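Rik1-associated factor 1 (Schizosaccharomyces pombe, PDB 4O9D) serves as the propeller-bearing Raf1 (Dos1) component of the Clr4 methyltransferase complex, which helps establish heterochromatin by methylating histone H3 to form H3K9me. Local coordinates at residues A[197-203]-A[214-220]; A[169-173]-A[223-228]. The contacts are given in a common frame with arbitrary orientation. Residue numbers count along the deposited sequence, not the author numbering.

Interaction 1: A[197-203]-A[214-220]; sequences DKVIIGY and CLALFDA
Residues 198-203 and 214-219 form the central hairpin of one four-stranded blade in this WD-repeat beta-propeller domain. The extended strands run antiparallel (155°), their axes approaching to 4.5 Å, in the register Lys198-Asp219, Ile200-Leu217, Gly202-Leu215. Backbone hydrogen bonds close the hydrogen-bonded pairs: Val199 N to Phe218 O and Phe218 N to Val199 O, both 2.8 Å; Ile201 N to Ala216 O and Ala216 N to Ile201 O, both 2.9 Å; and Tyr203 N to Cys214 O, 2.7 Å. Beyond the strand end, Ala220 N reaches Asp197 O at 3.1 Å.

Apolar side chains fill both faces. On one, Ile200 CG1 meets Leu217 CD1 (3.6 Å), and Leu215 CD1 lies over the backbone of Gly202, 3.7 Å from its CA. On the other, Ile201 CD1 touches Phe218 CE1 (3.6 Å), while Tyr203 (chi1 m) lies obliquely beside Cys214, its ring centroid 4.3 Å from SG.

Charge is confined to the end: Asp219 OD2 is hydrogen-bonded to Thr222 OG1, and Asp219 OD1 receives Lys198 NZ in a 2.9 Å salt bridge.

Interaction 2: A[169-173]-A[223-228]; sequences ANLIY and ASFVQK. With EDO (1,2-ethanediol), chain F.
Two neighbouring propeller blades meet here, the outermost strand of one (165-171) and the short loop that follows it lying beside the outermost strand (224-228) of the next. The segments run nearly the same way, 16° apart end to end, but the CA atoms of Leu171 and Ala223 are 6.0 Å apart and those of Tyr173 and Phe225 6.5 Å, with no direct hydrogen bond between the segments.

Ala169, extended, places CB 3.9 Å from CB of Ala223, two small side chains allowing close approach; Ala223 itself has a left-handed backbone (56/33). Asn170 points away, as suits a polar residue at an exposed position, and its OD1 accepts a 2.8 Å hydrogen bond from O2 of an ethanediol, probably a crystallisation additive. Leu171 leaves the strand sideways, yet its chi1 m, chi2 t rotamer brings CD2 to 3.9 Å from Ala223 CB, a buried place that suits leucine. A water bridges the backbones, donating to Asn170 O (3.1 Å) and Ala223 O (3.0 Å) and accepting from Ile172 N (2.9 Å). Tyr173, N-cap of the helix 174-178, uses chi1 t to lay its ring on Phe225 (chi1 t) in an offset stack, centroids 4.4 Å apart and planes at 29°. Tyr173 OH lies 3.4 Å from Lys228 CD, the lysine amine going on to a salt bridge with Asp233. A classic beta bulge at Val226 and Gln227, opposite Leu217, separates Phe225 from Lys228.

Apolar packing, one aromatic stack and a bridging water therefore join the blades, without extending either sheet into the other.

How the interactions relate
Interaction 1 builds a blade from within, whereas interaction 2 packs its outer strand against the preceding blade; their centres are 7 Å apart. Strand 214-219 leads directly into 224-228 and pairs with it, with probable hydrogen bonds from Asp219 N to Ser224 O and from Leu217 N to Gln227 O, both 2.8 Å. Along the chain the hairpin is nested within the loop that interaction 2 closes. The aromatic face of the hairpin also meets segment 169-173 directly: Phe218 CE2 lies 3.4 Å from Ile172 N, and Tyr203 OH 3.5 Å from Tyr173 CB. Leu171 packs on Val199, Ile201 and Phe218, making this face part of the seam between blades.

Interaction 1: A[197-203]-A[214-220]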
ATOM      1  N   ASP A 197     -11.333  17.009  -7.196  1.00 25.69           N
ATOM      2  CA  ASP A 197     -10.378  15.887  -7.139  1.00 28.09           C
ATOM      3  C   ASP A 197      -9.106  16.126  -7.941  1.00 28.66           C
ATOM      4  O   ASP A 197      -9.158  16.492  -9.111  1.00 24.77           O
ATOM      5  CB  ASP A 197     -11.027  14.596  -7.639  1.00 30.93           C
ATOM      6  CG  ASP A 197     -11.929  13.948  -6.593  1.00 36.06           C
ATOM      7  OD1 ASP A 197     -12.273  14.623  -5.600  1.00 40.28           O
ATOM      8  OD2 ASP A 197     -12.298  12.766  -6.770  1.00 36.00           O
ATOM      9  N   LYS A 198      -7.956  15.899  -7.309  1.00 24.85           N
ATOM     10  CA  LYS A 198      -6.671  15.913  -8.019  1.00 24.13           C
ATOM     11  C   LYS A 198      -6.021  14.537  -7.810  1.00 24.92           C
ATOM     12  O   LYS A 198      -6.395  13.807  -6.886  1.00 24.07           O
ATOM     13  CB  LYS A 198      -5.748  17.020  -7.478  1.00 29.88           C
ATOM     14  CG  LYS A 198      -6.371  18.428  -7.395  1.00 31.18           C
ATOM     15  CD  LYS A 198      -6.697  18.968  -8.796  1.00 31.80           C
ATOM     16  CE  LYS A 198      -7.408  20.328  -8.740  1.00 39.97           C
ATOM     17  NZ  LYS A 198      -7.330  21.075 -10.045  1.00 37.29           N
ATOM     18  N   VAL A 199      -5.053  14.206  -8.653  1.00 17.97           N
ATOM     19  CA  VAL A 199      -4.387  12.911  -8.636  1.00 19.17           C
ATOM     20  C   VAL A 199      -2.910  13.216  -8.494  1.00 22.24           C
ATOM     21  O   VAL A 199      -2.332  13.948  -9.304  1.00 21.52           O
ATOM     22  CB  VAL A 199      -4.612  12.149  -9.950  1.00 22.87           C
ATOM     23  CG1 VAL A 199      -3.909  10.778  -9.923  1.00 19.62           C
ATOM     24  CG2 VAL A 199      -6.114  12.012 -10.210  1.00 22.30           C
ATOM     25  N   ILE A 200      -2.310  12.673  -7.442  1.00 21.59           N
ATOM     26  CA  ILE A 200      -0.888  12.825  -7.206  1.00 20.05           C
ATOM     27  C   ILE A 200      -0.209  11.580  -7.767  1.00 22.80           C
ATOM     28  O   ILE A 200      -0.634  10.457  -7.491  1.00 20.47           O
ATOM     29  CB  ILE A 200      -0.607  12.915  -5.673  1.00 18.74           C
ATOM     30  CG1 ILE A 200      -1.394  14.074  -5.042  1.00 18.11           C
ATOM     31  CG2 ILE A 200       0.879  13.027  -5.410  1.00 18.22           C
ATOM     32  CD1 ILE A 200      -1.664  13.847  -3.488  1.00 27.32           C
ATOM     33  N   ILE A 201       0.836  11.758  -8.560  1.00 16.40           N
ATOM     34  CA  ILE A 201       1.586  10.609  -9.054  1.00 16.86           C
ATOM     35  C   ILE A 201       3.077  10.697  -8.709  1.00 21.29           C
ATOM     36  O   ILE A 201       3.736  11.716  -8.956  1.00 19.81           O
ATOM     37  CB  ILE A 201       1.497  10.483 -10.568  1.00 20.11           C
ATOM     38  CG1 ILE A 201       0.039  10.392 -11.014  1.00 22.20           C
ATOM     39  CG2 ILE A 201       2.278   9.239 -11.059  1.00 21.18           C
ATOM     40  CD1 ILE A 201      -0.117  10.075 -12.478  1.00 22.02           C
ATOM     41  N   GLY A 202       3.619   9.603  -8.204  1.00 18.38           N
ATOM     42  CA  GLY A 202       5.029   9.575  -7.846  1.00 21.01           C
ATOM     43  C   GLY A 202       5.744   8.719  -8.853  1.00 21.16           C
ATOM     44  O   GLY A 202       5.241   7.651  -9.206  1.00 18.73           O
ATOM     45  N   TYR A 203       6.905   9.190  -9.319  1.00 18.42           N
ATOM     46  CA  TYR A 203       7.675   8.474 -10.327  1.00 20.68           C
ATOM     47  C   TYR A 203       9.022   7.976  -9.780  1.00 22.43           C
ATOM     48  O   TYR A 203       9.629   8.610  -8.902  1.00 21.51           O
ATOM     49  CB  TYR A 203       7.927   9.376 -11.555  1.00 20.59           C
ATOM     50  CG  TYR A 203       6.675   9.862 -12.257  1.00 19.48           C
ATOM     51  CD1 TYR A 203       5.954  10.955 -11.776  1.00 23.15           C
ATOM     52  CD2 TYR A 203       6.233   9.262 -13.433  1.00 23.78           C
ATOM     53  CE1 TYR A 203       4.798  11.419 -12.433  1.00 22.15           C
ATOM     54  CE2 TYR A 203       5.072   9.711 -14.086  1.00 18.98           C
ATOM     55  CZ  TYR A 203       4.377  10.790 -13.592  1.00 22.99           C
ATOM     56  OH  TYR A 203       3.241  11.233 -14.248  1.00 21.32           O
ATOM     57  N   CYS A 214      10.223  11.771  -9.881  1.00 21.68           N
ATOM     58  CA  CYS A 214       9.626  13.064  -9.541  1.00 22.17           C
ATOM     59  C   CYS A 214       8.210  12.860  -8.976  1.00 22.20           C
ATOM     60  O   CYS A 214       7.708  11.732  -8.920  1.00 21.30           O
ATOM     61  CB  CYS A 214       9.562  13.955 -10.777  1.00 23.93           C
ATOM     62  SG  CYS A 214       8.569  13.261 -12.110  1.00 27.22           S
ATOM     63  N   LEU A 215       7.594  13.963  -8.557  1.00 19.96           N
ATOM     64  CA  LEU A 215       6.248  13.958  -8.004  1.00 22.41           C
ATOM     65  C   LEU A 215       5.415  15.004  -8.765  1.00 24.66           C
ATOM     66  O   LEU A 215       5.829  16.170  -8.873  1.00 22.03           O
ATOM     67  CB  LEU A 215       6.317  14.268  -6.496  1.00 20.31           C
ATOM     68  CG  LEU A 215       5.017  14.085  -5.711  1.00 22.95           C
ATOM     69  CD1 LEU A 215       4.680  12.569  -5.628  1.00 19.55           C
ATOM     70  CD2 LEU A 215       5.139  14.719  -4.350  1.00 23.82           C
ATOM     71  N   ALA A 216       4.292  14.576  -9.358  1.00 19.87           N
ATOM     72  CA  ALA A 216       3.460  15.467 -10.175  1.00 19.73           C
ATOM     73  C   ALA A 216       1.991  15.479  -9.752  1.00 23.19           C
ATOM     74  O   ALA A 216       1.528  14.578  -9.034  1.00 23.78           O
ATOM     75  CB  ALA A 216       3.552  15.078 -11.643  1.00 22.92           C
ATOM     76  N   LEU A 217       1.259  16.496 -10.206  1.00 22.62           N
ATOM     77  CA  LEU A 217      -0.151  16.604  -9.887  1.00 20.63           C
ATOM     78  C   LEU A 217      -0.983  16.670 -11.159  1.00 26.04           C
ATOM     79  O   LEU A 217      -0.576  17.321 -12.130  1.00 22.39           O
ATOM     80  CB  LEU A 217      -0.401  17.866  -9.074  1.00 18.32           C
ATOM     81  CG  LEU A 217      -1.760  17.974  -8.369  1.00 27.33           C
ATOM     82  CD1 LEU A 217      -1.899  16.955  -7.194  1.00 22.39           C
ATOM     83  CD2 LEU A 217      -1.988  19.431  -7.890  1.00 27.68           C
ATOM     84  N   PHE A 218      -2.152  16.023 -11.139  1.00 25.28           N
ATOM     85  CA  PHE A 218      -3.087  16.054 -12.271  1.00 23.26           C
ATOM     86  C   PHE A 218      -4.494  16.474 -11.790  1.00 29.68           C
ATOM     87  O   PHE A 218      -4.866  16.240 -10.636  1.00 23.80           O
ATOM     88  CB  PHE A 218      -3.174  14.672 -12.918  1.00 25.37           C
ATOM     89  CG  PHE A 218      -1.951  14.273 -13.706  1.00 23.04           C
ATOM     90  CD1 PHE A 218      -0.827  13.754 -13.066  1.00 24.26           C
ATOM     91  CD2 PHE A 218      -1.942  14.388 -15.085  1.00 23.07           C
ATOM     92  CE1 PHE A 218       0.299  13.379 -13.802  1.00 27.79           C
ATOM     93  CE2 PHE A 218      -0.835  14.022 -15.824  1.00 26.59           C
ATOM     94  CZ  PHE A 218       0.293  13.524 -15.189  1.00 23.46           C
ATOM     95  N   ASP A 219      -5.281  17.096 -12.665  1.00 25.00           N
ATOM     96  CA  ASP A 219      -6.689  17.351 -12.357  1.00 25.05           C
ATOM     97  C   ASP A 219      -7.508  16.134 -12.794  1.00 27.54           C
ATOM     98  O   ASP A 219      -7.381  15.673 -13.940  1.00 28.81           O
ATOM     99  CB  ASP A 219      -7.181  18.611 -13.091  1.00 34.10           C
ATOM    100  CG  ASP A 219      -8.635  18.895 -12.818  1.00 34.78           C
ATOM    101  OD1 ASP A 219      -8.952  19.265 -11.669  1.00 34.42           O
ATOM    102  OD2 ASP A 219      -9.458  18.704 -13.739  1.00 32.16           O
ATOM    103  N   ALA A 220      -8.343  15.589 -11.909  1.00 23.37           N
ATOM    104  CA  ALA A 220      -9.046  14.350 -12.256  1.00 27.36           C
ATOM    105  C   ALA A 220     -10.225  14.532 -13.219  1.00 25.43           C
ATOM    106  O   ALA A 220     -10.459  13.668 -14.030  1.00 28.87           O
ATOM    107  CB  ALA A 220      -9.519  13.586 -11.008  1.00 22.30           C
TER
HETATM  108  O   HOH W   1     -10.848  17.444 -10.842  1.00 29.25           O

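Interaction 2: A[169-173]-A[223-228]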
ATOM      1  N   ALA A 169      -9.008   7.239 -19.140  1.00 20.46           N
ATOM      2  CA  ALA A 169      -8.315   8.492 -19.442  1.00 22.61           C
ATOM      3  C   ALA A 169      -6.847   8.338 -19.084  1.00 29.46           C
ATOM      4  O   ALA A 169      -6.511   7.774 -18.030  1.00 27.41           O
ATOM      5  CB  ALA A 169      -8.935   9.663 -18.648  1.00 23.99           C
ATOM      6  N   ASN A 170      -5.975   8.862 -19.938  1.00 28.22           N
ATOM      7  CA  ASN A 170      -4.537   8.752 -19.734  1.00 24.61           C
ATOM      8  C   ASN A 170      -4.056   9.982 -18.974  1.00 27.04           C
ATOM      9  O   ASN A 170      -4.497  11.114 -19.265  1.00 26.61           O
ATOM     10  CB  ASN A 170      -3.794   8.678 -21.072  1.00 29.98           C
ATOM     11  CG  ASN A 170      -4.077   7.403 -21.843  1.00 31.62           C
ATOM     12  OD1 ASN A 170      -4.529   6.406 -21.289  1.00 37.37           O
ATOM     13  ND2 ASN A 170      -3.804   7.433 -23.135  1.00 34.68           N
ATOM     14  N   LEU A 171      -3.190   9.754 -17.983  1.00 26.09           N
ATOM     15  CA  LEU A 171      -2.533  10.824 -17.263  1.00 24.20           C
ATOM     16  C   LEU A 171      -1.061  10.833 -17.679  1.00 25.56           C
ATOM     17  O   LEU A 171      -0.268   9.957 -17.281  1.00 22.62           O
ATOM     18  CB  LEU A 171      -2.652  10.635 -15.727  1.00 23.98           C
ATOM     19  CG  LEU A 171      -4.064  10.508 -15.130  1.00 26.85           C
ATOM     20  CD1 LEU A 171      -3.982  10.116 -13.614  1.00 23.24           C
ATOM     21  CD2 LEU A 171      -4.868  11.771 -15.321  1.00 19.51           C
ATOM     22  N   ILE A 172      -0.700  11.856 -18.445  1.00 21.23           N
ATOM     23  CA  ILE A 172       0.538  11.869 -19.214  1.00 25.16           C
ATOM     24  C   ILE A 172       1.370  13.059 -18.773  1.00 24.37           C
ATOM     25  O   ILE A 172       0.881  14.179 -18.762  1.00 22.20           O
ATOM     26  CB  ILE A 172       0.214  11.968 -20.751  1.00 31.99           C
ATOM     27  CG1 ILE A 172      -0.560  10.726 -21.218  1.00 32.56           C
ATOM     28  CG2 ILE A 172       1.469  12.118 -21.598  1.00 32.37           C
ATOM     29  CD1 ILE A 172      -1.029  10.829 -22.673  1.00 32.88           C
ATOM     30  N   TYR A 173       2.607  12.809 -18.348  1.00 23.82           N
ATOM     31  CA  TYR A 173       3.522  13.898 -18.006  1.00 24.67           C
ATOM     32  C   TYR A 173       4.691  13.702 -18.956  1.00 22.31           C
ATOM     33  O   TYR A 173       5.570  12.880 -18.703  1.00 24.38           O
ATOM     34  CB  TYR A 173       3.934  13.815 -16.533  1.00 26.01           C
ATOM     35  CG  TYR A 173       4.961  14.837 -16.052  1.00 24.24           C
ATOM     36  CD1 TYR A 173       5.348  15.908 -16.844  1.00 24.76           C
ATOM     37  CD2 TYR A 173       5.554  14.698 -14.789  1.00 29.36           C
ATOM     38  CE1 TYR A 173       6.287  16.828 -16.389  1.00 30.07           C
ATOM     39  CE2 TYR A 173       6.495  15.598 -14.328  1.00 26.74           C
ATOM     40  CZ  TYR A 173       6.856  16.665 -15.122  1.00 30.67           C
ATOM     41  OH  TYR A 173       7.792  17.558 -14.661  1.00 32.81           O
ATOM     42  N   ALA A 223      -8.463  15.222 -16.376  1.00 30.18           N
ATOM     43  CA  ALA A 223      -7.343  14.326 -16.624  1.00 24.84           C
ATOM     44  C   ALA A 223      -6.120  15.053 -17.189  1.00 25.54           C
ATOM     45  O   ALA A 223      -5.376  14.492 -17.989  1.00 30.66           O
ATOM     46  CB  ALA A 223      -7.760  13.232 -17.578  1.00 28.93           C
ATOM     47  N   SER A 224      -5.907  16.300 -16.797  1.00 25.72           N
ATOM     48  CA  SER A 224      -4.793  17.062 -17.356  1.00 24.66           C
ATOM     49  C   SER A 224      -3.676  17.300 -16.335  1.00 30.23           C
ATOM     50  O   SER A 224      -3.913  17.369 -15.122  1.00 23.66           O
ATOM     51  CB  SER A 224      -5.297  18.400 -17.900  1.00 31.19           C
ATOM     52  OG  SER A 224      -5.988  19.097 -16.873  1.00 39.54           O
ATOM     53  N   PHE A 225      -2.458  17.417 -16.836  1.00 27.48           N
ATOM     54  CA  PHE A 225      -1.307  17.770 -15.997  1.00 29.01           C
ATOM     55  C   PHE A 225      -1.496  19.149 -15.388  1.00 30.33           C
ATOM     56  O   PHE A 225      -1.920  20.077 -16.077  1.00 27.04           O
ATOM     57  CB  PHE A 225      -0.053  17.759 -16.866  1.00 27.78           C
ATOM     58  CG  PHE A 225       1.207  18.104 -16.136  1.00 27.67           C
ATOM     59  CD1 PHE A 225       1.852  17.157 -15.353  1.00 27.34           C
ATOM     60  CD2 PHE A 225       1.769  19.366 -16.256  1.00 28.97           C
ATOM     61  CE1 PHE A 225       3.029  17.464 -14.692  1.00 23.25           C
ATOM     62  CE2 PHE A 225       2.955  19.681 -15.587  1.00 30.02           C
ATOM     63  CZ  PHE A 225       3.580  18.724 -14.812  1.00 26.64           C
ATOM     64  N   VAL A 226      -1.174  19.292 -14.100  1.00 23.06           N
ATOM     65  CA  VAL A 226      -1.283  20.577 -13.432  1.00 23.73           C
ATOM     66  C   VAL A 226       0.092  21.155 -13.067  1.00 30.49           C
ATOM     67  O   VAL A 226       0.367  22.306 -13.387  1.00 29.67           O
ATOM     68  CB  VAL A 226      -2.203  20.486 -12.199  1.00 30.61           C
ATOM     69  CG1 VAL A 226      -2.083  21.721 -11.313  1.00 27.69           C
ATOM     70  CG2 VAL A 226      -3.654  20.238 -12.651  1.00 30.15           C
ATOM     71  N   GLN A 227       0.953  20.367 -12.418  1.00 25.68           N
ATOM     72  CA  GLN A 227       2.259  20.867 -11.989  1.00 25.85           C
ATOM     73  C   GLN A 227       3.232  19.738 -11.586  1.00 25.88           C
ATOM     74  O   GLN A 227       2.821  18.613 -11.238  1.00 20.09           O
ATOM     75  CB  GLN A 227       2.087  21.808 -10.794  1.00 30.19           C
ATOM     76  CG  GLN A 227       1.823  21.079  -9.488  1.00 25.71           C
ATOM     77  CD  GLN A 227       1.594  22.002  -8.290  1.00 35.14           C
ATOM     78  OE1 GLN A 227       0.930  23.029  -8.400  1.00 36.38           O
ATOM     79  NE2 GLN A 227       2.123  21.615  -7.127  1.00 30.13           N
ATOM     80  N   LYS A 228       4.523  20.036 -11.674  1.00 23.63           N
ATOM     81  CA  LYS A 228       5.529  19.239 -10.962  1.00 26.90           C
ATOM     82  C   LYS A 228       5.692  19.855  -9.559  1.00 26.70           C
ATOM     83  O   LYS A 228       5.819  21.082  -9.423  1.00 25.39           O
ATOM     84  CB  LYS A 228       6.855  19.262 -11.726  1.00 28.79           C
ATOM     85  CG  LYS A 228       7.959  18.367 -11.172  1.00 30.87           C
ATOM     86  CD  LYS A 228       9.305  18.679 -11.867  1.00 31.60           C
ATOM     87  CE  LYS A 228      10.263  17.473 -11.829  1.00 41.37           C
ATOM     88  NZ  LYS A 228      11.578  17.746 -12.520  1.00 36.61           N
TER
HETATM   89  C1  EDO F 704      -7.875   5.544 -24.231  1.00 35.54           C
HETATM   90  O1  EDO F 704      -6.604   5.032 -24.662  1.00 40.18           O
HETATM   91  C2  EDO F 704      -7.678   6.054 -22.806  1.00 31.21           C
HETATM   92  O2  EDO F 704      -6.864   5.112 -22.088  1.00 36.73           O
HETATM   93  O   HOH W   2      -2.764  13.697 -19.166  1.00 28.58           O